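Long-range contacts in formate dehydrogenase subunit beta (Desulfovibrio gigas, PDB 1H0H), which serves as the electron-transfer subunit of formate dehydrogenase, carrying three [4Fe-4S] clusters for an enzyme that reversibly oxidises formate to carbon dioxide: residues B[101-106]-B[132-137]; B[71-76]-B[122-127]; B[78-83]-B[90-95]; B[22-27]-B[138-143]. All coordinates share one frame; numbering follows the deposited sequence.

Contact 1 (B[101-106]-B[132-137]). With SF4 (iron/sulfur cluster), chain M; SF4 (iron/sulfur cluster), chain N.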
# COMPACT_ATOMS: atom_id res chain seq x y z
N VAL B 101 39.78 7.60 -5.64
CA VAL B 101 40.44 7.52 -6.94
C VAL B 101 39.49 8.26 -7.85
O VAL B 101 38.39 7.80 -8.13
CB VAL B 101 40.64 6.06 -7.37
CG1 VAL B 101 41.18 5.98 -8.79
CG2 VAL B 101 41.59 5.34 -6.38
N LEU B 102 39.91 9.42 -8.30
CA LEU B 102 39.03 10.31 -9.01
C LEU B 102 39.35 10.46 -10.48
O LEU B 102 40.37 11.05 -10.84
CB LEU B 102 39.04 11.66 -8.30
CG LEU B 102 38.22 12.81 -8.90
CD1 LEU B 102 36.73 12.45 -8.95
CD2 LEU B 102 38.43 14.04 -8.06
N PHE B 103 38.50 9.91 -11.35
CA PHE B 103 38.69 10.14 -12.77
C PHE B 103 38.21 11.56 -13.03
O PHE B 103 37.10 11.93 -12.64
CB PHE B 103 37.85 9.21 -13.64
CG PHE B 103 38.51 7.90 -13.97
CD1 PHE B 103 39.22 7.20 -13.03
CD2 PHE B 103 38.35 7.35 -15.24
CE1 PHE B 103 39.77 5.98 -13.34
CE2 PHE B 103 38.90 6.13 -15.55
CZ PHE B 103 39.60 5.43 -14.62
N THR B 104 39.03 12.34 -13.70
CA THR B 104 38.65 13.70 -14.03
C THR B 104 38.38 13.80 -15.53
O THR B 104 38.72 12.90 -16.29
CB THR B 104 39.78 14.69 -13.64
OG1 THR B 104 40.91 14.54 -14.53
CG2 THR B 104 40.37 14.35 -12.30
N PRO B 105 37.79 14.89 -15.98
CA PRO B 105 37.61 15.12 -17.41
C PRO B 105 38.95 15.15 -18.16
O PRO B 105 38.95 14.96 -19.38
CB PRO B 105 36.97 16.51 -17.47
CG PRO B 105 36.22 16.58 -16.16
CD PRO B 105 37.19 15.97 -15.16
N LYS B 106 40.05 15.40 -17.46
CA LYS B 106 41.36 15.38 -18.09
C LYS B 106 41.61 14.04 -18.78
O LYS B 106 42.51 13.93 -19.61
CB LYS B 106 42.49 15.70 -17.11
CG LYS B 106 42.54 17.15 -16.64
CD LYS B 106 43.67 17.92 -17.30
CE LYS B 106 44.51 18.69 -16.27
NZ LYS B 106 43.70 19.16 -15.09
N ASN B 132 37.58 10.34 -25.56
CA ASN B 132 38.28 9.43 -24.66
C ASN B 132 37.97 9.67 -23.20
O ASN B 132 38.56 9.03 -22.33
CB ASN B 132 39.79 9.51 -24.86
CG ASN B 132 40.24 8.82 -26.11
OD1 ASN B 132 39.42 8.30 -26.86
ND2 ASN B 132 41.55 8.84 -26.37
N GLN B 133 37.08 10.61 -22.92
CA GLN B 133 36.75 10.89 -21.53
C GLN B 133 36.16 9.67 -20.85
O GLN B 133 35.28 9.02 -21.41
CB GLN B 133 35.76 12.04 -21.40
CG GLN B 133 35.72 12.60 -20.01
CD GLN B 133 34.95 13.91 -19.93
OE1 GLN B 133 34.95 14.68 -20.90
NE2 GLN B 133 34.33 14.17 -18.79
N MET B 134 36.60 9.42 -19.63
CA MET B 134 36.13 8.29 -18.83
C MET B 134 35.59 8.72 -17.47
O MET B 134 36.02 9.72 -16.90
CB MET B 134 37.25 7.28 -18.66
CG MET B 134 37.65 6.55 -19.96
SD MET B 134 39.07 5.45 -19.73
CE MET B 134 40.33 6.66 -19.33
N ALA B 135 34.64 7.97 -16.93
CA ALA B 135 34.10 8.28 -15.61
C ALA B 135 33.72 7.00 -14.89
O ALA B 135 33.66 5.94 -15.51
CB ALA B 135 32.90 9.25 -15.72
N LYS B 136 33.49 7.12 -13.59
CA LYS B 136 33.16 6.01 -12.70
C LYS B 136 32.84 6.65 -11.35
O LYS B 136 32.85 7.88 -11.23
CB LYS B 136 34.37 5.07 -12.55
CG LYS B 136 35.55 5.74 -11.87
CD LYS B 136 36.68 4.74 -11.49
CE LYS B 136 37.70 5.38 -10.50
NZ LYS B 136 37.01 5.75 -9.17
N CYS B 137 32.51 5.82 -10.36
CA CYS B 137 32.25 6.26 -8.99
C CYS B 137 33.31 7.24 -8.50
O CYS B 137 34.52 6.98 -8.63
CB CYS B 137 32.26 5.02 -8.10
SG CYS B 137 32.31 5.31 -6.34
FE1 SF4 M . 28.88 8.00 -4.57
FE2 SF4 M . 28.03 5.41 -4.22
FE3 SF4 M . 30.29 5.95 -5.73
FE4 SF4 M . 27.78 6.59 -6.67
S1 SF4 M . 28.61 4.49 -6.15
S2 SF4 M . 29.69 7.87 -6.69
S3 SF4 M . 26.66 7.16 -4.85
S4 SF4 M . 30.13 6.44 -3.52
FE1 SF4 N . 39.38 -0.25 -11.28
FE2 SF4 N . 38.31 1.58 -9.51
FE3 SF4 N . 40.57 -0.03 -8.80
FE4 SF4 N . 40.84 1.96 -10.71
S1 SF4 N . 40.39 2.26 -8.40
S2 SF4 N . 41.63 -0.08 -10.90
S3 SF4 N . 38.71 1.88 -11.74
S4 SF4 N . 38.34 -0.74 -9.24
O HOH W 1 35.82 9.11 -10.42
O HOH W 2 34.70 10.02 -12.80

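Contact 2 (B[71-76]-B[122-127]). With SF4 (iron/sulfur cluster), chain N; SF4 (iron/sulfur cluster), chain M.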
# COMPACT_ATOMS: atom_id res chain seq x y z
N GLN B 71 30.44 -1.11 -7.96
CA GLN B 71 30.98 0.23 -8.12
C GLN B 71 32.50 0.07 -8.04
O GLN B 71 33.01 -0.98 -7.64
CB GLN B 71 30.50 1.16 -6.99
CG GLN B 71 31.01 0.71 -5.64
CD GLN B 71 30.62 1.62 -4.46
OE1 GLN B 71 29.71 1.31 -3.69
NE2 GLN B 71 31.35 2.73 -4.29
N CYS B 72 33.22 1.14 -8.38
CA CYS B 72 34.68 1.16 -8.27
C CYS B 72 35.11 0.73 -6.86
O CYS B 72 34.47 1.09 -5.88
CB CYS B 72 35.19 2.57 -8.53
SG CYS B 72 36.92 2.80 -8.13
N ARG B 73 36.21 -0.01 -6.76
CA ARG B 73 36.67 -0.49 -5.45
C ARG B 73 37.56 0.50 -4.71
O ARG B 73 37.94 0.25 -3.59
CB ARG B 73 37.48 -1.77 -5.62
CG ARG B 73 36.76 -2.85 -6.39
CD ARG B 73 35.48 -3.41 -5.72
NE ARG B 73 35.12 -4.66 -6.37
CZ ARG B 73 34.43 -4.74 -7.51
NH1 ARG B 73 34.01 -3.63 -8.13
NH2 ARG B 73 34.16 -5.93 -8.01
N HIS B 74 37.92 1.58 -5.38
CA HIS B 74 38.85 2.56 -4.84
C HIS B 74 40.10 1.86 -4.29
O HIS B 74 40.45 1.98 -3.11
CB HIS B 74 38.16 3.50 -3.86
CG HIS B 74 37.18 4.39 -4.55
ND1 HIS B 74 37.55 5.58 -5.13
CD2 HIS B 74 35.87 4.21 -4.84
CE1 HIS B 74 36.49 6.12 -5.71
NE2 HIS B 74 35.46 5.32 -5.53
N CYS B 75 40.71 1.10 -5.19
CA CYS B 75 41.94 0.36 -4.92
C CYS B 75 42.96 1.17 -4.15
O CYS B 75 43.22 2.34 -4.46
CB CYS B 75 42.56 -0.11 -6.23
SG CYS B 75 41.53 -1.29 -7.11
N ILE B 76 43.56 0.54 -3.14
CA ILE B 76 44.55 1.23 -2.32
C ILE B 76 45.73 1.69 -3.18
O ILE B 76 46.27 2.79 -3.00
CB ILE B 76 44.98 0.30 -1.19
CG1 ILE B 76 43.80 0.15 -0.20
CG2 ILE B 76 46.23 0.83 -0.48
CD1 ILE B 76 43.99 -0.98 0.76
N TYR B 122 38.75 -5.11 -12.03
CA TYR B 122 37.33 -5.22 -11.79
C TYR B 122 36.47 -4.76 -12.96
O TYR B 122 35.24 -4.74 -12.86
CB TYR B 122 36.97 -4.46 -10.50
CG TYR B 122 37.85 -4.91 -9.36
CD1 TYR B 122 37.59 -6.11 -8.72
CD2 TYR B 122 38.97 -4.17 -8.98
CE1 TYR B 122 38.39 -6.55 -7.71
CE2 TYR B 122 39.79 -4.61 -7.96
CZ TYR B 122 39.48 -5.80 -7.33
OH TYR B 122 40.25 -6.27 -6.33
N ASP B 123 37.12 -4.34 -14.03
CA ASP B 123 36.47 -3.90 -15.25
C ASP B 123 35.45 -2.79 -14.99
O ASP B 123 34.33 -2.86 -15.46
CB ASP B 123 35.81 -5.08 -15.97
CG ASP B 123 35.32 -4.69 -17.33
OD1 ASP B 123 35.97 -3.83 -17.96
OD2 ASP B 123 34.28 -5.18 -17.83
N VAL B 124 35.86 -1.79 -14.22
CA VAL B 124 34.98 -0.71 -13.81
C VAL B 124 34.88 0.56 -14.69
O VAL B 124 33.76 0.97 -15.00
CB VAL B 124 35.23 -0.34 -12.32
CG1 VAL B 124 34.48 0.94 -11.92
CG2 VAL B 124 34.82 -1.50 -11.41
N PRO B 125 36.00 1.17 -15.10
CA PRO B 125 35.96 2.47 -15.81
C PRO B 125 35.28 2.42 -17.17
O PRO B 125 35.42 1.44 -17.89
CB PRO B 125 37.43 2.81 -16.05
CG PRO B 125 38.25 1.77 -15.42
CD PRO B 125 37.38 0.68 -14.92
N ARG B 126 34.61 3.50 -17.55
CA ARG B 126 33.90 3.51 -18.84
C ARG B 126 34.09 4.82 -19.61
O ARG B 126 34.16 5.88 -19.02
CB ARG B 126 32.41 3.22 -18.62
CG ARG B 126 32.13 1.82 -18.12
CD ARG B 126 32.34 0.76 -19.17
NE ARG B 126 32.03 -0.58 -18.70
CZ ARG B 126 32.93 -1.40 -18.16
NH1 ARG B 126 34.18 -1.01 -17.96
NH2 ARG B 126 32.54 -2.60 -17.78
N LYS B 127 34.17 4.71 -20.93
CA LYS B 127 34.40 5.84 -21.80
C LYS B 127 33.09 6.34 -22.41
O LYS B 127 32.26 5.55 -22.84
CB LYS B 127 35.30 5.40 -22.95
CG LYS B 127 35.85 6.54 -23.79
CD LYS B 127 36.59 6.00 -25.06
CE LYS B 127 35.60 5.52 -26.15
NZ LYS B 127 34.99 6.62 -26.97
FE1 SF4 N . 39.38 -0.25 -11.28
FE2 SF4 N . 38.31 1.58 -9.51
FE3 SF4 N . 40.57 -0.03 -8.80
FE4 SF4 N . 40.84 1.96 -10.71
S1 SF4 N . 40.39 2.26 -8.40
S2 SF4 N . 41.63 -0.08 -10.90
S3 SF4 N . 38.71 1.88 -11.74
S4 SF4 N . 38.34 -0.74 -9.24
FE1 SF4 M . 28.88 8.00 -4.57
FE2 SF4 M . 28.03 5.41 -4.22
FE3 SF4 M . 30.29 5.95 -5.73
FE4 SF4 M . 27.78 6.59 -6.67
S1 SF4 M . 28.61 4.49 -6.15
S2 SF4 M . 29.69 7.87 -6.69
S3 SF4 M . 26.66 7.16 -4.85
S4 SF4 M . 30.13 6.44 -3.52
O HOH W 3 33.32 -5.43 -10.64

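Contact 3 (B[78-83]-B[90-95]). With SF4 (iron/sulfur cluster), chain N.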
# COMPACT_ATOMS: atom_id res chain seq x y z
N PRO B 78 45.92 2.00 -6.91
CA PRO B 78 45.10 1.90 -8.12
C PRO B 78 45.84 1.70 -9.43
O PRO B 78 46.57 2.58 -9.87
CB PRO B 78 44.33 3.24 -8.13
CG PRO B 78 45.19 4.17 -7.34
CD PRO B 78 45.87 3.35 -6.29
N PRO B 79 45.66 0.54 -10.05
CA PRO B 79 46.32 0.26 -11.33
C PRO B 79 45.80 1.15 -12.47
O PRO B 79 46.56 1.40 -13.39
CB PRO B 79 46.02 -1.22 -11.60
CG PRO B 79 45.00 -1.63 -10.63
CD PRO B 79 44.84 -0.59 -9.57
N CYS B 80 44.55 1.59 -12.43
CA CYS B 80 44.07 2.48 -13.48
C CYS B 80 44.92 3.73 -13.52
O CYS B 80 45.40 4.13 -14.59
CB CYS B 80 42.61 2.85 -13.25
SG CYS B 80 42.32 3.56 -11.63
N LYS B 81 45.12 4.34 -12.36
CA LYS B 81 45.98 5.53 -12.27
C LYS B 81 47.43 5.25 -12.61
O LYS B 81 48.12 6.06 -13.26
CB LYS B 81 45.95 6.16 -10.89
CG LYS B 81 46.78 7.47 -10.81
CD LYS B 81 46.59 8.17 -9.47
CE LYS B 81 47.71 9.16 -9.18
NZ LYS B 81 47.83 10.16 -10.24
N ALA B 82 47.93 4.12 -12.13
CA ALA B 82 49.32 3.78 -12.38
C ALA B 82 49.62 3.79 -13.88
O ALA B 82 50.69 4.20 -14.31
CB ALA B 82 49.64 2.42 -11.76
N THR B 83 48.66 3.31 -14.66
CA THR B 83 48.76 3.25 -16.12
C THR B 83 48.61 4.63 -16.74
O THR B 83 49.41 5.07 -17.55
CB THR B 83 47.64 2.36 -16.64
OG1 THR B 83 47.90 1.01 -16.23
CG2 THR B 83 47.63 2.31 -18.16
N SER B 90 47.79 13.97 -14.04
CA SER B 90 46.64 14.76 -13.60
C SER B 90 45.31 14.21 -14.12
O SER B 90 44.24 14.72 -13.78
CB SER B 90 46.81 16.21 -14.04
OG SER B 90 46.59 16.33 -15.43
N ALA B 91 45.36 13.17 -14.94
CA ALA B 91 44.14 12.57 -15.49
C ALA B 91 43.26 11.92 -14.42
O ALA B 91 42.06 12.13 -14.38
CB ALA B 91 44.49 11.54 -16.55
N ILE B 92 43.88 11.09 -13.58
CA ILE B 92 43.20 10.42 -12.49
C ILE B 92 43.85 10.89 -11.20
O ILE B 92 45.04 10.72 -11.02
CB ILE B 92 43.33 8.88 -12.63
CG1 ILE B 92 42.63 8.41 -13.91
CG2 ILE B 92 42.80 8.19 -11.39
CD1 ILE B 92 42.97 7.02 -14.32
N ILE B 93 43.07 11.57 -10.34
CA ILE B 93 43.56 12.04 -9.05
C ILE B 93 43.42 10.95 -7.99
O ILE B 93 42.39 10.24 -7.93
CB ILE B 93 42.78 13.30 -8.60
CG1 ILE B 93 43.09 14.45 -9.55
CG2 ILE B 93 43.14 13.69 -7.14
CD1 ILE B 93 42.21 15.71 -9.32
N HIS B 94 44.46 10.79 -7.16
CA HIS B 94 44.40 9.89 -6.01
C HIS B 94 44.40 10.79 -4.76
O HIS B 94 45.43 11.36 -4.38
CB HIS B 94 45.59 8.94 -6.01
CG HIS B 94 45.41 7.73 -5.14
ND1 HIS B 94 46.44 6.87 -4.86
CD2 HIS B 94 44.31 7.22 -4.53
CE1 HIS B 94 46.00 5.89 -4.09
NE2 HIS B 94 44.71 6.07 -3.88
N ASP B 95 43.24 10.91 -4.12
CA ASP B 95 43.07 11.86 -3.04
C ASP B 95 43.57 11.32 -1.72
O ASP B 95 43.02 10.37 -1.18
CB ASP B 95 41.61 12.26 -2.92
CG ASP B 95 41.39 13.29 -1.85
OD1 ASP B 95 41.98 14.38 -2.00
OD2 ASP B 95 40.68 13.09 -0.82
FE1 SF4 N . 39.38 -0.25 -11.28
FE2 SF4 N . 38.31 1.58 -9.51
FE3 SF4 N . 40.57 -0.03 -8.80
FE4 SF4 N . 40.84 1.96 -10.71
S1 SF4 N . 40.39 2.26 -8.40
S2 SF4 N . 41.63 -0.08 -10.90
S3 SF4 N . 38.71 1.88 -11.74
S4 SF4 N . 38.34 -0.74 -9.24

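Contact 4 (B[22-27]-B[138-143]). With SF4 (iron/sulfur cluster), chain M.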
# COMPACT_ATOMS: atom_id res chain seq x y z
N LYS B 22 22.76 8.22 -9.35
CA LYS B 22 22.43 9.04 -10.51
C LYS B 22 21.83 10.39 -10.11
O LYS B 22 22.18 11.44 -10.68
CB LYS B 22 21.48 8.29 -11.48
CG LYS B 22 22.11 7.03 -12.13
CD LYS B 22 21.65 6.76 -13.55
CE LYS B 22 22.50 5.66 -14.21
NZ LYS B 22 22.24 5.54 -15.68
N GLN B 23 20.95 10.37 -9.11
CA GLN B 23 20.30 11.59 -8.65
C GLN B 23 21.32 12.59 -8.11
O GLN B 23 21.24 13.78 -8.44
CB GLN B 23 19.23 11.30 -7.57
CG GLN B 23 18.18 12.45 -7.42
CD GLN B 23 18.62 13.60 -6.51
OE1 GLN B 23 18.09 14.72 -6.60
NE2 GLN B 23 19.54 13.32 -5.62
N TRP B 24 22.26 12.12 -7.30
CA TRP B 24 23.26 13.02 -6.75
C TRP B 24 24.17 13.59 -7.83
O TRP B 24 24.43 14.79 -7.86
CB TRP B 24 24.12 12.38 -5.67
CG TRP B 24 25.09 13.40 -5.10
CD1 TRP B 24 26.44 13.42 -5.24
CD2 TRP B 24 24.74 14.57 -4.37
NE1 TRP B 24 26.96 14.53 -4.60
CE2 TRP B 24 25.93 15.25 -4.07
CE3 TRP B 24 23.52 15.09 -3.90
CZ2 TRP B 24 25.95 16.43 -3.34
CZ3 TRP B 24 23.54 16.27 -3.17
CH2 TRP B 24 24.75 16.93 -2.90
N HIS B 25 24.63 12.75 -8.74
CA HIS B 25 25.59 13.22 -9.74
C HIS B 25 24.96 13.82 -10.99
O HIS B 25 25.68 14.34 -11.84
CB HIS B 25 26.51 12.06 -10.13
CG HIS B 25 27.29 11.50 -8.99
ND1 HIS B 25 26.73 10.64 -8.06
CD2 HIS B 25 28.57 11.70 -8.61
CE1 HIS B 25 27.67 10.29 -7.19
NE2 HIS B 25 28.78 10.94 -7.49
N GLY B 26 23.63 13.74 -11.12
CA GLY B 26 23.01 14.20 -12.35
C GLY B 26 23.27 13.31 -13.55
O GLY B 26 23.31 13.79 -14.68
N ASN B 27 23.41 12.00 -13.33
CA ASN B 27 23.70 11.12 -14.45
C ASN B 27 22.40 10.77 -15.15
O ASN B 27 21.40 10.49 -14.48
CB ASN B 27 24.41 9.84 -14.00
CG ASN B 27 25.81 10.08 -13.45
OD1 ASN B 27 26.47 11.05 -13.80
ND2 ASN B 27 26.28 9.16 -12.62
N ASP B 138 32.87 8.38 -7.96
CA ASP B 138 33.82 9.34 -7.40
C ASP B 138 33.80 9.36 -5.87
O ASP B 138 34.19 10.35 -5.24
CB ASP B 138 33.60 10.74 -7.98
CG ASP B 138 32.30 11.39 -7.51
OD1 ASP B 138 31.51 10.74 -6.81
OD2 ASP B 138 32.01 12.57 -7.84
N MET B 139 33.35 8.25 -5.29
CA MET B 139 33.21 8.13 -3.84
C MET B 139 32.37 9.27 -3.26
O MET B 139 32.48 9.59 -2.08
CB MET B 139 34.62 8.12 -3.17
CG MET B 139 34.70 7.38 -1.83
SD MET B 139 36.25 7.56 -0.87
CE MET B 139 37.20 6.17 -1.40
N CYS B 140 31.53 9.90 -4.09
CA CYS B 140 30.81 11.07 -3.64
C CYS B 140 31.77 12.03 -2.91
O CYS B 140 31.50 12.50 -1.78
CB CYS B 140 29.64 10.66 -2.71
SG CYS B 140 28.23 9.95 -3.57
N ILE B 141 32.90 12.32 -3.56
CA ILE B 141 33.92 13.13 -2.94
C ILE B 141 33.39 14.45 -2.35
O ILE B 141 33.79 14.84 -1.25
CB ILE B 141 35.12 13.36 -3.92
CG1 ILE B 141 36.29 14.05 -3.20
CG2 ILE B 141 34.71 14.18 -5.09
CD1 ILE B 141 36.80 13.29 -2.02
N ASP B 142 32.49 15.13 -3.06
CA ASP B 142 31.91 16.36 -2.55
C ASP B 142 31.10 16.19 -1.27
O ASP B 142 31.19 17.02 -0.35
CB ASP B 142 31.06 17.07 -3.60
CG ASP B 142 29.98 16.19 -4.18
OD1 ASP B 142 30.14 14.93 -4.21
OD2 ASP B 142 28.95 16.68 -4.69
N ARG B 143 30.29 15.13 -1.19
CA ARG B 143 29.53 14.87 0.02
C ARG B 143 30.43 14.52 1.21
O ARG B 143 30.23 15.03 2.31
CB ARG B 143 28.56 13.69 -0.21
CG ARG B 143 27.45 13.98 -1.20
CD ARG B 143 26.53 12.79 -1.47
NE ARG B 143 25.68 12.50 -0.33
CZ ARG B 143 24.51 13.09 -0.09
NH1 ARG B 143 24.02 14.01 -0.92
NH2 ARG B 143 23.79 12.75 0.97
FE1 SF4 M . 28.88 8.00 -4.57
FE2 SF4 M . 28.03 5.41 -4.22
FE3 SF4 M . 30.29 5.95 -5.73
FE4 SF4 M . 27.78 6.59 -6.67
S1 SF4 M . 28.61 4.49 -6.15
S2 SF4 M . 29.69 7.87 -6.69
S3 SF4 M . 26.66 7.16 -4.85
S4 SF4 M . 30.13 6.44 -3.52
O HOH W 4 26.82 16.89 -7.18

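Contact 1 (B[101-106]-B[132-137])
Two short strands, 101-103 and 134-135, meet beside a pair of [4Fe-4S] clusters, and Lys136 reaches in between the two. Each belongs to a different two-stranded antiparallel sheet, so side chains and waters, not sheet pairing, join them. The tight part is built on Phe103 and Lys136. The lysine chain leaves the backbone in the crowded position (chi1 64°) and runs across one face of the Phe103 ring at about a right angle, with CD 4.2 Å from the ring centroid in a CH-pi contact. Met134 comes to the edge of the same ring, its CB 3.6 Å from Phe103 CD2, while its outer part packs on helix 113-119. A bend in the last torsion (chi4 63°) brings Lys136 NZ to Val101 O at 2.7 Å, above the carbonyl plane, and to its neighbour Cys137 O at 2.8 Å. The other side is looser. Water 1 accepts from Phe103 N at 2.9 Å and donates to Cys137 O; water 2 accepts from Lys136 N and donates to Phe103 O. Toward the exposed end, Gln133 merely lies alongside Pro105, with NE2 3.7 Å from Pro105 CA. Lys136 CD lies 3.5 Å from S3 of one cluster, whereas the next residue, Cys137, binds FE3 of the other. A doubly held ammonium between two clusters would be expected to offset some of their negative charge and could favour the reduced state.

Contact 2 (B[71-76]-B[122-127])
Neither 71-76 nor residues 122-125 form a regular helix or strand, and the two backbones come closest where the CA atoms of Cys72 and Val124 lie 5.9 Å apart. The first is a ferredoxin-type Cys-x-x-Cys loop: Cys72 SG binds FE2 and Cys75 SG binds FE3 of one [4Fe-4S] cluster, and Cys80 and Cys120 complete the site. The second follows Cys120-Pro121 and closes over that loop. Arg73 and Tyr122 carry the contact. Arg73 CG sits over the centre of the Tyr122 ring, 3.7 Å from the centroid, as a CH-pi contact. A bend at chi2 (-64°) then folds the chain back across the ring, so that the guanidinium, tilted by 36° to it, brings NH2 to 3.5 Å from Tyr122 CD1. Beyond the segments, Arg73 NH1 forms a salt bridge with Asp70, and Tyr122 OH is hydrogen-bonded to Asp191. At the ring edge lies Cys75 SG, 3.8 Å from Tyr122 CE2, a sulfur-aromatic contact made by a cluster ligand. Tyr122 CD2 approaches cluster atom S4. Next to this pair, Val124 CG1 fits against Cys72 CA at 3.7 Å. Within the loop, His74 N donates to Cys72 SG with an N-H...S angle of 160°, which would be expected to ease charge on the thiolate. Finally, water 3 lies in the guanidinium plane, accepting from Arg73 NH2 at 2.8 Å and donating to Tyr122 O at 3.0 Å.

Contact 3 (B[78-83]-B[90-95])
Helix 79-83 packs on strand 92-94 with their axes 8.6 Å apart at closest and 123° between their directions, an example of a cluster-ligating helix backed by the first strand of a two-stranded sheet. Metal binding comes first: Cys80 SG, in the crowded position between backbone N and carbonyl carbon, holds FE4 of the [4Fe-4S] cluster at 2.4 Å. Apolar packing adds to this: Ile92 CD1 lies 4.3 Å from Cys80 CB, and Ile92 CG2 meets Lys81 CB as the two side chains run antiparallel alongside one another. The aromatic component is a CH-pi contact, in which Pro78, at the N-cap position, lays its CG over the centre of the His94 ring, 3.8 Å from the centroid and 13° off the normal. Pro78 CD comes closer still, 3.4 Å from His94 CE1. The polar component rests with Lys81. Its chain starts anti to the backbone N and stays extended until the last torsion (57°) turns NZ to Ile92 O, 3.0 Å away and almost in line with the C=O bond, while its CD brushes His94 CB. Asp85 forms a salt bridge with the same NZ. The ammonium thus probably has its charge balanced locally, while its aliphatic stem serves as packing surface between helix and strand.

Contact 4 (B[22-27]-B[138-143])
The site of a [4Fe-4S] cluster joins these segments: the end of helix 16-25, which carries the ligand Cys21, faces the ferredoxin-type Cys137-x-x-Cys140 loop and the start of helix 141-144. Cys140 SG binds FE1 at 2.3 Å, and Cys152 is the fourth ligand. His25 reaches tip to tip with Asp138, NE2 donating to OD1 at 2.8 Å with an N-H...O angle of 154°. The acceptor is close to the imidazole plane, but the donor stands above the carboxylate plane, the two planes being 53° apart. A bond from His25 ND1 to Cys21 O holds the other side of the ring, fixing its rotation with CE1 3.2 Å from cluster S2. The Trp24 indole extends anti to its backbone N and is gripped twice over. Asp142 lies at its edge, where NE1 gives a hydrogen bond to the syn lone pair of OD2 at 2.9 Å and a weak one to OD1. The end of Arg143 comes over one face: CD lies 3.6 Å from the five-membered ring centroid, and the guanidinium forms a cation-pi contact with the six-membered ring while standing nearly perpendicular to it (83°). Arg143 NE also binds Arg149 O, and NH2 makes a salt bridge to an acidic residue of the partner subunit. Over the opposite face of the indole, water 4 donates to Trp24 O and to Asp142 OD2, each at 3.3 Å.

Together the four contacts illustrate how a chain with ferredoxin-type cluster motifs wraps neighbouring clusters. Contacts 1, 2 and 3 lie within the dicluster domain, their centres 9 to 11 Å apart, and all touch one cluster; contacts 1, 2 and 4 share a second. Along the chain, 78-83 meets 90-95 before contact 1 opens, the segments of contacts 1 and 2 alternate, and contact 4, reaching back to 22-27, spans all the others. Contacts 1 and 3 share the sheet of strands 92-94 and 101-103, contacts 1 and 2 that of 126-127 and 134-135. Contact 4, about 19 Å from contact 3 between centres, also packs directly against the other protein chain, and so places its cluster near that interface.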